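Transcobalamin-1 (PDB 4KKI) binds vitamin B12 with femtomolar affinity, protects it from stomach acid and takes part in its transport. Local coordinates at residues 60-65 / 103-108; 190-195 / 219-224; 94-99 / 120-125; 154-159 / 300-305. All blocks are in the same frame, centred on the assembly; numbering follows the deposited sequence.

Contact 1 of 4, residues 60-65 / 103-108; sequences SLKLVG and GVCRNA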
loop_
_atom_site.group_PDB
_atom_site.type_symbol
_atom_site.label_atom_id
_atom_site.label_comp_id
_atom_site.label_asym_id
_atom_site.label_seq_id
_atom_site.Cartn_x
_atom_site.Cartn_y
_atom_site.Cartn_z
ATOM N N SER A 60 1.101 11.630 -2.280
ATOM C CA SER A 60 -0.339 11.734 -2.101
ATOM C C SER A 60 -0.817 13.180 -2.216
ATOM O O SER A 60 -1.798 13.471 -2.901
ATOM C CB SER A 60 -0.726 11.161 -0.735
ATOM O OG SER A 60 -2.092 11.387 -0.447
ATOM N N LEU A 61 -0.111 14.081 -1.543
ATOM C CA LEU A 61 -0.473 15.494 -1.520
ATOM C C LEU A 61 -0.302 16.177 -2.875
ATOM O O LEU A 61 -1.188 16.906 -3.327
ATOM C CB LEU A 61 0.342 16.227 -0.451
ATOM C CG LEU A 61 0.001 15.813 0.982
ATOM C CD1 LEU A 61 1.028 16.342 1.967
ATOM C CD2 LEU A 61 -1.393 16.296 1.347
ATOM N N LYS A 62 0.837 15.945 -3.519
ATOM C CA LYS A 62 1.120 16.573 -4.808
ATOM C C LYS A 62 0.122 16.108 -5.864
ATOM O O LYS A 62 -0.225 16.854 -6.782
ATOM C CB LYS A 62 2.560 16.284 -5.248
ATOM C CG LYS A 62 3.615 16.859 -4.310
ATOM C CD LYS A 62 4.617 17.736 -5.044
ATOM C CE LYS A 62 5.465 16.931 -6.014
ATOM N NZ LYS A 62 6.454 17.797 -6.716
ATOM N N LEU A 63 -0.352 14.878 -5.708
ATOM C CA LEU A 63 -1.304 14.287 -6.636
ATOM C C LEU A 63 -2.651 15.012 -6.625
ATOM O O LEU A 63 -3.355 15.047 -7.635
ATOM C CB LEU A 63 -1.493 12.809 -6.302
ATOM C CG LEU A 63 -1.971 11.908 -7.434
ATOM C CD1 LEU A 63 -1.119 12.112 -8.677
ATOM C CD2 LEU A 63 -1.909 10.468 -6.973
ATOM N N VAL A 64 -3.006 15.590 -5.482
ATOM C CA VAL A 64 -4.249 16.348 -5.369
ATOM C C VAL A 64 -3.992 17.858 -5.356
ATOM O O VAL A 64 -4.839 18.641 -4.927
ATOM C CB VAL A 64 -5.068 15.922 -4.130
ATOM C CG1 VAL A 64 -5.389 14.437 -4.202
ATOM C CG2 VAL A 64 -4.313 16.235 -2.850
ATOM N N GLY A 65 -2.818 18.257 -5.834
ATOM C CA GLY A 65 -2.485 19.664 -5.961
ATOM C C GLY A 65 -2.240 20.330 -4.625
ATOM O O GLY A 65 -2.628 21.475 -4.405
ATOM N N GLY A 103 8.259 13.068 -9.389
ATOM C CA GLY A 103 7.850 13.406 -10.738
ATOM C C GLY A 103 6.356 13.493 -10.978
ATOM O O GLY A 103 5.904 13.269 -12.102
ATOM N N VAL A 104 5.592 13.811 -9.935
ATOM C CA VAL A 104 4.148 14.005 -10.070
ATOM C C VAL A 104 3.894 15.085 -11.111
ATOM O O VAL A 104 2.993 14.976 -11.946
ATOM C CB VAL A 104 3.498 14.429 -8.736
ATOM C CG1 VAL A 104 1.999 14.623 -8.908
ATOM C CG2 VAL A 104 3.777 13.406 -7.657
ATOM N N CYS A 105 4.716 16.127 -11.053
ATOM C CA CYS A 105 4.692 17.206 -12.029
ATOM C C CYS A 105 6.100 17.773 -12.180
ATOM O O CYS A 105 6.974 17.511 -11.352
ATOM C CB CYS A 105 3.715 18.294 -11.587
ATOM S SG CYS A 105 3.822 18.715 -9.832
ATOM N N ARG A 106 6.322 18.546 -13.236
ATOM C CA ARG A 106 7.650 19.092 -13.496
ATOM C C ARG A 106 8.034 20.173 -12.493
ATOM O O ARG A 106 7.350 21.189 -12.361
ATOM C CB ARG A 106 7.746 19.639 -14.920
ATOM C CG ARG A 106 9.080 20.283 -15.253
ATOM C CD ARG A 106 9.842 19.478 -16.290
ATOM N NE ARG A 106 11.072 20.149 -16.694
ATOM C CZ ARG A 106 11.138 21.079 -17.642
ATOM N NH1 ARG A 106 10.039 21.448 -18.287
ATOM N NH2 ARG A 106 12.300 21.640 -17.946
ATOM N N ASN A 107 9.133 19.940 -11.783
ATOM C CA ASN A 107 9.698 20.940 -10.887
ATOM C C ASN A 107 11.199 20.734 -10.736
ATOM O O ASN A 107 11.780 19.868 -11.390
ATOM C CB ASN A 107 9.009 20.906 -9.523
ATOM C CG ASN A 107 9.283 19.628 -8.758
ATOM O OD1 ASN A 107 9.564 18.586 -9.349
ATOM N ND2 ASN A 107 9.197 19.701 -7.436
ATOM N N ALA A 108 11.824 21.531 -9.877
ATOM C CA ALA A 108 13.266 21.445 -9.679
ATOM C C ALA A 108 13.673 20.114 -9.050
ATOM O O ALA A 108 14.735 19.572 -9.357
ATOM C CB ALA A 108 13.760 22.612 -8.834
#

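Contact 2 of 4, residues 190-195 / 219-224; sequences MAVLAL and IYTKSL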
loop_
_atom_site.group_PDB
_atom_site.type_symbol
_atom_site.label_atom_id
_atom_site.label_comp_id
_atom_site.label_asym_id
_atom_site.label_seq_id
_atom_site.Cartn_x
_atom_site.Cartn_y
_atom_site.Cartn_z
ATOM N N MET A 190 -3.247 -2.012 -7.599
ATOM C CA MET A 190 -2.011 -1.424 -8.099
ATOM C C MET A 190 -1.618 -2.051 -9.434
ATOM O O MET A 190 -1.084 -1.372 -10.315
ATOM C CB MET A 190 -0.877 -1.557 -7.078
ATOM C CG MET A 190 0.323 -0.653 -7.376
ATOM S SD MET A 190 -0.108 1.105 -7.402
ATOM C CE MET A 190 -0.606 1.359 -5.699
ATOM N N ALA A 191 -1.896 -3.343 -9.586
ATOM C CA ALA A 191 -1.642 -4.036 -10.846
ATOM C C ALA A 191 -2.497 -3.445 -11.962
ATOM O O ALA A 191 -2.013 -3.208 -13.067
ATOM C CB ALA A 191 -1.908 -5.528 -10.702
ATOM N N VAL A 192 -3.769 -3.201 -11.662
ATOM C CA VAL A 192 -4.674 -2.570 -12.616
ATOM C C VAL A 192 -4.162 -1.201 -13.056
ATOM O O VAL A 192 -4.205 -0.869 -14.241
ATOM C CB VAL A 192 -6.098 -2.434 -12.039
ATOM C CG1 VAL A 192 -6.925 -1.460 -12.864
ATOM C CG2 VAL A 192 -6.771 -3.798 -11.980
ATOM N N LEU A 193 -3.667 -0.415 -12.106
ATOM C CA LEU A 193 -3.139 0.910 -12.423
ATOM C C LEU A 193 -1.911 0.791 -13.318
ATOM O O LEU A 193 -1.733 1.572 -14.254
ATOM C CB LEU A 193 -2.788 1.677 -11.146
ATOM C CG LEU A 193 -3.961 2.110 -10.265
ATOM C CD1 LEU A 193 -3.458 2.658 -8.943
ATOM C CD2 LEU A 193 -4.814 3.145 -10.983
ATOM N N ALA A 194 -1.074 -0.199 -13.024
ATOM C CA ALA A 194 0.139 -0.439 -13.798
ATOM C C ALA A 194 -0.189 -0.934 -15.202
ATOM O O ALA A 194 0.326 -0.409 -16.188
ATOM C CB ALA A 194 1.036 -1.437 -13.078
ATOM N N LEU A 195 -1.048 -1.946 -15.285
ATOM C CA LEU A 195 -1.441 -2.518 -16.568
ATOM C C LEU A 195 -2.137 -1.485 -17.448
ATOM O O LEU A 195 -1.985 -1.491 -18.671
ATOM C CB LEU A 195 -2.347 -3.736 -16.360
ATOM C CG LEU A 195 -1.709 -4.952 -15.680
ATOM C CD1 LEU A 195 -2.748 -6.027 -15.381
ATOM C CD2 LEU A 195 -0.583 -5.518 -16.532
ATOM N N ILE A 219 -7.377 -8.223 -21.028
ATOM C CA ILE A 219 -8.030 -9.378 -20.423
ATOM C C ILE A 219 -7.599 -9.536 -18.965
ATOM O O ILE A 219 -8.427 -9.812 -18.094
ATOM C CB ILE A 219 -7.744 -10.671 -21.222
ATOM C CG1 ILE A 219 -8.382 -10.581 -22.612
ATOM C CG2 ILE A 219 -8.266 -11.893 -20.480
ATOM C CD1 ILE A 219 -8.094 -11.769 -23.506
ATOM N N TYR A 220 -6.305 -9.348 -18.707
ATOM C CA TYR A 220 -5.783 -9.359 -17.343
ATOM C C TYR A 220 -6.507 -8.320 -16.493
ATOM O O TYR A 220 -6.932 -8.606 -15.375
ATOM C CB TYR A 220 -4.280 -9.053 -17.318
ATOM C CG TYR A 220 -3.386 -10.143 -17.862
ATOM C CD1 TYR A 220 -3.914 -11.321 -18.374
ATOM C CD2 TYR A 220 -2.005 -9.993 -17.853
ATOM C CE1 TYR A 220 -3.093 -12.315 -18.869
ATOM C CE2 TYR A 220 -1.176 -10.979 -18.345
ATOM C CZ TYR A 220 -1.724 -12.138 -18.852
ATOM O OH TYR A 220 -0.898 -13.123 -19.342
ATOM N N THR A 221 -6.635 -7.113 -17.037
ATOM C CA THR A 221 -7.301 -6.018 -16.342
ATOM C C THR A 221 -8.765 -6.345 -16.074
ATOM O O THR A 221 -9.272 -6.104 -14.980
ATOM C CB THR A 221 -7.217 -4.699 -17.140
ATOM O OG1 THR A 221 -5.848 -4.387 -17.414
ATOM C CG2 THR A 221 -7.840 -3.563 -16.348
ATOM N N LYS A 222 -9.434 -6.897 -17.082
ATOM C CA LYS A 222 -10.827 -7.315 -16.952
ATOM C C LYS A 222 -11.022 -8.293 -15.795
ATOM O O LYS A 222 -11.931 -8.134 -14.982
ATOM C CB LYS A 222 -11.313 -7.947 -18.259
ATOM C CG LYS A 222 -12.760 -8.408 -18.227
ATOM C CD LYS A 222 -13.209 -8.899 -19.594
ATOM C CE LYS A 222 -14.638 -9.422 -19.557
ATOM N NZ LYS A 222 -14.783 -10.611 -18.673
ATOM N N SER A 223 -10.156 -9.300 -15.726
ATOM C CA SER A 223 -10.216 -10.303 -14.668
ATOM C C SER A 223 -9.934 -9.698 -13.290
ATOM O O SER A 223 -10.613 -10.018 -12.313
ATOM C CB SER A 223 -9.233 -11.442 -14.959
ATOM O OG SER A 223 -9.201 -12.380 -13.897
ATOM N N LEU A 224 -8.935 -8.825 -13.221
ATOM C CA LEU A 224 -8.573 -8.171 -11.965
ATOM C C LEU A 224 -9.683 -7.265 -11.432
ATOM O O LEU A 224 -9.913 -7.206 -10.225
ATOM C CB LEU A 224 -7.269 -7.386 -12.119
ATOM C CG LEU A 224 -6.005 -8.235 -12.264
ATOM C CD1 LEU A 224 -4.781 -7.363 -12.504
ATOM C CD2 LEU A 224 -5.814 -9.113 -11.035
#

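Contact 3 of 4, residues 94-99 / 120-125; sequences ELALII and DKLENK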
loop_
_atom_site.group_PDB
_atom_site.type_symbol
_atom_site.label_atom_id
_atom_site.label_comp_id
_atom_site.label_asym_id
_atom_site.label_seq_id
_atom_site.Cartn_x
_atom_site.Cartn_y
_atom_site.Cartn_z
ATOM N N GLU A 94 10.112 0.788 -3.135
ATOM C CA GLU A 94 10.471 2.017 -2.432
ATOM C C GLU A 94 11.040 3.044 -3.400
ATOM O O GLU A 94 10.735 4.232 -3.311
ATOM C CB GLU A 94 11.485 1.735 -1.321
ATOM C CG GLU A 94 10.897 1.078 -0.085
ATOM C CD GLU A 94 11.955 0.724 0.942
ATOM O OE1 GLU A 94 13.145 0.629 0.569
ATOM O OE2 GLU A 94 11.598 0.543 2.123
ATOM N N LEU A 95 11.871 2.574 -4.323
ATOM C CA LEU A 95 12.457 3.440 -5.334
ATOM C C LEU A 95 11.387 3.917 -6.311
ATOM O O LEU A 95 11.418 5.062 -6.770
ATOM C CB LEU A 95 13.575 2.712 -6.084
ATOM C CG LEU A 95 14.264 3.514 -7.187
ATOM C CD1 LEU A 95 14.780 4.830 -6.631
ATOM C CD2 LEU A 95 15.396 2.715 -7.816
ATOM N N ALA A 96 10.444 3.032 -6.626
ATOM C CA ALA A 96 9.327 3.379 -7.498
ATOM C C ALA A 96 8.528 4.546 -6.921
ATOM O O ALA A 96 8.206 5.493 -7.633
ATOM C CB ALA A 96 8.427 2.171 -7.721
ATOM N N LEU A 97 8.218 4.475 -5.629
ATOM C CA LEU A 97 7.485 5.551 -4.963
ATOM C C LEU A 97 8.283 6.849 -4.950
ATOM O O LEU A 97 7.716 7.933 -5.072
ATOM C CB LEU A 97 7.109 5.156 -3.534
ATOM C CG LEU A 97 5.942 4.178 -3.378
ATOM C CD1 LEU A 97 5.765 3.795 -1.919
ATOM C CD2 LEU A 97 4.656 4.775 -3.934
ATOM N N ILE A 98 9.598 6.732 -4.794
ATOM C CA ILE A 98 10.468 7.901 -4.801
ATOM C C ILE A 98 10.376 8.613 -6.141
ATOM O O ILE A 98 10.195 9.829 -6.201
ATOM C CB ILE A 98 11.930 7.523 -4.509
ATOM C CG1 ILE A 98 12.083 7.139 -3.037
ATOM C CG2 ILE A 98 12.867 8.676 -4.845
ATOM C CD1 ILE A 98 13.479 6.714 -2.662
ATOM N N ILE A 99 10.478 7.839 -7.216
ATOM C CA ILE A 99 10.394 8.382 -8.563
ATOM C C ILE A 99 9.027 9.020 -8.808
ATOM O O ILE A 99 8.937 10.109 -9.376
ATOM C CB ILE A 99 10.677 7.295 -9.622
ATOM C CG1 ILE A 99 12.102 6.756 -9.450
ATOM C CG2 ILE A 99 10.469 7.844 -11.027
ATOM C CD1 ILE A 99 12.466 5.629 -10.394
ATOM N N ASP A 120 17.027 4.300 -14.225
ATOM C CA ASP A 120 17.955 3.228 -14.561
ATOM C C ASP A 120 18.082 2.248 -13.399
ATOM O O ASP A 120 18.107 1.033 -13.601
ATOM C CB ASP A 120 19.329 3.792 -14.939
ATOM C CG ASP A 120 19.310 4.547 -16.255
ATOM O OD1 ASP A 120 18.226 5.019 -16.657
ATOM O OD2 ASP A 120 20.379 4.672 -16.890
ATOM N N LYS A 121 18.147 2.780 -12.182
ATOM C CA LYS A 121 18.277 1.945 -10.992
ATOM C C LYS A 121 17.022 1.110 -10.768
ATOM O O LYS A 121 17.097 -0.039 -10.332
ATOM C CB LYS A 121 18.584 2.797 -9.757
ATOM C CG LYS A 121 20.012 3.320 -9.706
ATOM C CD LYS A 121 21.009 2.183 -9.541
ATOM C CE LYS A 121 22.445 2.670 -9.690
ATOM N NZ LYS A 121 22.780 3.764 -8.739
ATOM N N LEU A 122 15.869 1.695 -11.076
ATOM C CA LEU A 122 14.599 0.996 -10.939
ATOM C C LEU A 122 14.507 -0.165 -11.924
ATOM O O LEU A 122 13.954 -1.216 -11.602
ATOM C CB LEU A 122 13.427 1.959 -11.137
ATOM C CG LEU A 122 12.040 1.340 -10.962
ATOM C CD1 LEU A 122 11.893 0.740 -9.571
ATOM C CD2 LEU A 122 10.951 2.366 -11.221
ATOM N N GLU A 123 15.055 0.027 -13.120
ATOM C CA GLU A 123 15.079 -1.030 -14.127
ATOM C C GLU A 123 15.864 -2.242 -13.634
ATOM O O GLU A 123 15.464 -3.384 -13.857
ATOM C CB GLU A 123 15.680 -0.514 -15.435
ATOM C CG GLU A 123 14.849 0.558 -16.112
ATOM C CD GLU A 123 15.558 1.188 -17.296
ATOM O OE1 GLU A 123 16.666 0.731 -17.641
ATOM O OE2 GLU A 123 15.006 2.144 -17.879
ATOM N N ASN A 124 16.978 -1.984 -12.958
ATOM C CA ASN A 124 17.797 -3.053 -12.404
ATOM C C ASN A 124 17.105 -3.749 -11.235
ATOM O O ASN A 124 17.085 -4.977 -11.157
ATOM C CB ASN A 124 19.168 -2.523 -11.976
ATOM C CG ASN A 124 19.954 -1.940 -13.135
ATOM O OD1 ASN A 124 19.755 -2.320 -14.289
ATOM N ND2 ASN A 124 20.854 -1.010 -12.832
ATOM N N LYS A 125 16.534 -2.959 -10.330
ATOM C CA LYS A 125 15.833 -3.516 -9.176
ATOM C C LYS A 125 14.615 -4.321 -9.614
ATOM O O LYS A 125 14.319 -5.370 -9.043
ATOM C CB LYS A 125 15.427 -2.413 -8.196
ATOM C CG LYS A 125 16.601 -1.775 -7.467
ATOM C CD LYS A 125 16.132 -0.757 -6.441
ATOM C CE LYS A 125 17.311 -0.077 -5.761
ATOM N NZ LYS A 125 18.159 -1.053 -5.025
#

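Contact 4 of 4, residues 154-159 / 300-305; sequences LCLFNG and LDINKD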
loop_
_atom_site.group_PDB
_atom_site.type_symbol
_atom_site.label_atom_id
_atom_site.label_comp_id
_atom_site.label_asym_id
_atom_site.label_seq_id
_atom_site.Cartn_x
_atom_site.Cartn_y
_atom_site.Cartn_z
ATOM N N LEU A 154 8.026 2.896 -14.173
ATOM C CA LEU A 154 8.790 2.758 -15.410
ATOM C C LEU A 154 7.967 3.173 -16.624
ATOM O O LEU A 154 8.489 3.764 -17.571
ATOM C CB LEU A 154 9.284 1.320 -15.581
ATOM C CG LEU A 154 10.344 0.844 -14.589
ATOM C CD1 LEU A 154 10.600 -0.648 -14.751
ATOM C CD2 LEU A 154 11.629 1.635 -14.768
ATOM N N CYS A 155 6.676 2.859 -16.588
ATOM C CA CYS A 155 5.760 3.212 -17.667
ATOM C C CYS A 155 5.505 4.716 -17.744
ATOM O O CYS A 155 5.566 5.311 -18.821
ATOM C CB CYS A 155 4.435 2.467 -17.499
ATOM S SG CYS A 155 3.138 3.015 -18.614
ATOM N N LEU A 156 5.220 5.328 -16.597
ATOM C CA LEU A 156 4.921 6.758 -16.534
ATOM C C LEU A 156 6.114 7.644 -16.894
ATOM O O LEU A 156 5.937 8.779 -17.335
ATOM C CB LEU A 156 4.413 7.136 -15.143
ATOM C CG LEU A 156 2.992 6.707 -14.780
ATOM C CD1 LEU A 156 2.715 6.970 -13.305
ATOM C CD2 LEU A 156 1.990 7.443 -15.653
ATOM N N PHE A 157 7.324 7.130 -16.699
ATOM C CA PHE A 157 8.522 7.938 -16.913
ATOM C C PHE A 157 9.410 7.406 -18.035
ATOM O O PHE A 157 10.612 7.668 -18.066
ATOM C CB PHE A 157 9.306 8.095 -15.604
ATOM C CG PHE A 157 8.558 8.856 -14.550
ATOM C CD1 PHE A 157 7.659 8.210 -13.718
ATOM C CD2 PHE A 157 8.737 10.221 -14.403
ATOM C CE1 PHE A 157 6.958 8.909 -12.753
ATOM C CE2 PHE A 157 8.040 10.925 -13.437
ATOM C CZ PHE A 157 7.147 10.269 -12.614
ATOM N N ASN A 158 8.796 6.665 -18.954
ATOM C CA ASN A 158 9.471 6.174 -20.151
ATOM C C ASN A 158 10.729 5.363 -19.863
ATOM O O ASN A 158 11.723 5.471 -20.578
ATOM C CB ASN A 158 9.802 7.333 -21.096
ATOM C CG ASN A 158 8.564 8.046 -21.598
ATOM O OD1 ASN A 158 8.335 9.213 -21.281
ATOM N ND2 ASN A 158 7.757 7.346 -22.386
ATOM N N GLY A 159 10.681 4.558 -18.808
ATOM C CA GLY A 159 11.781 3.671 -18.486
ATOM C C GLY A 159 11.729 2.439 -19.364
ATOM O O GLY A 159 10.705 2.156 -19.984
ATOM N N LEU A 300 -2.386 7.624 -12.290
ATOM C CA LEU A 300 -2.235 7.872 -13.722
ATOM C C LEU A 300 -2.322 9.354 -14.077
ATOM O O LEU A 300 -2.086 9.739 -15.222
ATOM C CB LEU A 300 -3.266 7.080 -14.523
ATOM C CG LEU A 300 -3.158 5.560 -14.408
ATOM C CD1 LEU A 300 -4.163 4.897 -15.329
ATOM C CD2 LEU A 300 -1.745 5.094 -14.722
ATOM N N ASP A 301 -2.661 10.183 -13.094
ATOM C CA ASP A 301 -2.724 11.627 -13.304
ATOM C C ASP A 301 -1.347 12.268 -13.169
ATOM O O ASP A 301 -1.204 13.486 -13.258
ATOM C CB ASP A 301 -3.709 12.267 -12.328
ATOM C CG ASP A 301 -5.135 11.850 -12.596
ATOM O OD1 ASP A 301 -5.465 11.614 -13.776
ATOM O OD2 ASP A 301 -5.921 11.749 -11.633
ATOM N N ILE A 302 -0.337 11.433 -12.951
ATOM C CA ILE A 302 1.041 11.894 -12.889
ATOM C C ILE A 302 1.554 12.266 -14.280
ATOM O O ILE A 302 1.791 11.400 -15.124
ATOM C CB ILE A 302 1.956 10.829 -12.257
ATOM C CG1 ILE A 302 1.587 10.624 -10.787
ATOM C CG2 ILE A 302 3.414 11.232 -12.385
ATOM C CD1 ILE A 302 2.356 9.513 -10.104
ATOM N N ASN A 303 1.702 13.565 -14.516
ATOM C CA ASN A 303 2.238 14.064 -15.774
ATOM C C ASN A 303 3.633 14.633 -15.536
ATOM O O ASN A 303 3.781 15.741 -15.016
ATOM C CB ASN A 303 1.309 15.130 -16.362
ATOM C CG ASN A 303 1.598 15.425 -17.827
ATOM O OD1 ASN A 303 2.697 15.177 -18.321
ATOM N ND2 ASN A 303 0.604 15.963 -18.526
ATOM N N LYS A 304 4.654 13.867 -15.909
ATOM C CA LYS A 304 6.039 14.251 -15.647
ATOM C C LYS A 304 6.445 15.512 -16.407
ATOM O O LYS A 304 7.363 16.222 -15.997
ATOM C CB LYS A 304 6.994 13.099 -15.975
ATOM C CG LYS A 304 7.196 12.847 -17.460
ATOM C CD LYS A 304 8.088 11.638 -17.692
ATOM C CE LYS A 304 8.637 11.621 -19.107
ATOM N NZ LYS A 304 9.531 12.787 -19.357
ATOM N N ASP A 305 5.757 15.788 -17.510
ATOM C CA ASP A 305 6.034 16.980 -18.304
ATOM C C ASP A 305 5.090 18.128 -17.952
ATOM O O ASP A 305 4.336 18.613 -18.797
ATOM C CB ASP A 305 5.983 16.665 -19.801
ATOM C CG ASP A 305 7.112 15.748 -20.241
ATOM O OD1 ASP A 305 8.235 16.249 -20.463
ATOM O OD2 ASP A 305 6.877 14.528 -20.366
#

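Contact 1 of 4, residues 60-65 / 103-108
K62 and L63 meet V104 where a helix end of the alpha6-alpha6 barrel packs on the loop after helix 92-102. Helix 55-63 stops here in a Schellman motif. G65, at positive phi, is its C-prime residue. G65 N bonds to K62 O at 3.1 Å, and I66 N bonds to O of L61.

The apolar contacts centre on V104. V104 CG2 lies against K62 CB at 3.9 Å, at the root of the lysine chain. V104 CG1, anti to the backbone N (chi1 180°), reaches K62 O at 3.8 Å and L63 CD1 at 4.0 Å. The L63 and V104 side chains cross at about a right angle. L63 also touches P292, F299 and I302, so V104 joins a larger apolar cluster.

The covalent link comes next. C105 is joined to C308 by a disulfide, which ties this loop to the chain beyond the last barrel helix. K62 NZ lies 4.2 Å from C105 SG.

N107 OD1 takes a weak hydrogen bond from E110 N. The polar ends of K62 and N107 do not bond: K62 NZ stands 3.4 Å from N107 ND2, and both are donors.

Contact 2 of 4, residues 190-195 / 219-224
V192 and L224 slide past each other in opposite directions between helices 185-203 and 213-229. The valine methyl V192 CG2 rests on L224 CB at 3.6 Å. The other methyl, CG1, lies anti to the backbone N (chi1 165°). V192 CG1 meets T221 CG2 at 4.2 Å, and these two side chains cross at about a right angle.

L195 and L224 also cross at about a right angle. They meet through one methyl each, L195 CD1 to L224 CD1 at 3.8 Å. The same L224 CD1 touches A191 CB at 3.9 Å, so one leucine methyl bridges two residues of the facing helix a turn apart. L195 CD1 also reaches back to Y220 CB at 3.9 Å. The Y220 ring turns from L195, and its OH bonds to V167 O.

T221 brings the polar atom of the interface. T221 OG1 lies 3.7 Å from L195 CB but is hydrogen-bonded to I217 O of its own helix. The hydroxyl therefore has a partner within an otherwise apolar seam.

On its other flanks helix 185-203 meets helices 144-156 and 244-252. The two segment axes run 9.8 Å apart and nearly antiparallel, at 154°. Such paired antiparallel helices are characteristic of the alpha6-alpha6 barrel.

Contact 3 of 4, residues 94-99 / 120-125
L95 and L122 both hold CG anti to the backbone N, at chi1 179° and -178°, and each reaches across to the facing helix. The L95 methyl CD2 comes down on the backbone of helix 118-135. L95 CD2 lies 3.4 Å from L122 N and 3.7 Å from K121 CB. K125 covers the same methyl with its aliphatic chain, K125 CD lying 3.8 Å from L95 CD2. One methyl thus sits among three residues of the opposite helix.

L122 answers with both of its branches. L122 CD1 turns to A96, 4.0 Å from A96 N and 4.2 Å from A96 CB. L122 CD2 meets I99 CD1 at 3.7 Å, and these two side chains cross obliquely.

The helices belong to the alpha6-alpha6 barrel of the cobalamin-binding domain. Their segment axes approach to 9.8 Å and run nearly antiparallel, at 154°. L122 also touches D150, A153 and L154, so helix 144-156 packs against it as well. An alanine in place of L122 would probably open a gap beside A96, which loses CD1, and leave I99 CD1 with the CB contact alone.

The charged end of K125 turns to other partners. Its NZ is hydrogen-bonded to V90 O and L87 O, which anchors the chain beside L95. At the start of segment 94-99, E94 touches the bound cyanocobalamin. Its OE1 accepts a hydrogen bond from S91 N.

Contact 4 of 4, residues 154-159 / 300-305
F157 and L156 meet I302 and K304 where the end of helix 144-156 packs on the loop after helix 284-294. I302 makes apolar contacts with F157 and L156. I302 CG2 lies 3.9 Å from F157 CZ, and I302 CB is 4.1 Å from L156 CD1. Both side chains cross that of I302 at about a right angle. L100 of helix 92-102 touches L156, F157 and I302 and completes the cluster.

K304 packs through its carbon chain. It slides past the F157 side chain in the opposite direction, with K304 CB 3.5 Å from F157 CE2. K304 CG sits between the backbone N and the carbonyl carbon (chi1 74°), and beyond it K304 CD comes to 3.6 Å from F157 CD2. K304 CD also lies 3.6 Å from L156 O, and K304 CE is 3.3 Å from N158 OD1. An alanine in place of F157 would probably leave I302 CG2 and the K304 chain without the ring they pack on, and open a gap toward I99 and L100.

Within 300-305, K304 NZ and D305 OD2 form a salt bridge at 3.3 Å, with a weak hydrogen bond in it; D305 is poorly ordered. N303 OD1 accepts from D305 N in an Asx turn.

C155 is bonded to C197 by a disulfide that joins helix 144-156 to helix 185-203. The contact as a whole packs the chain that leaves the last helix of the alpha6-alpha6 barrel against the end of helix 144-156.

All four contacts lie in the N-terminal alpha domain. Contacts 1, 3 and 4 form a neighbouring group. Contact 4 lies about 12 Å from contact 1 and 13 Å from contact 3, centre to centre, and touches both. F157 CZ stands 3.3 Å from G103 O and 3.7 Å from I99 O. Contacts 1 and 3 share the chain of helix 92-102 and the loop after it, and their segments alternate in sequence. The centre of contact 2 is about 24 Å from that of contact 1, but contact 2 touches contact 4, L193 O lying 3.6 Å from L300 CD2. It is nested in the loop that contact 4 closes. The contacts thus join parts of one barrel, from helix 55-63 to the loop after helix 284-294, and this barrel carries much of the cobalamin site.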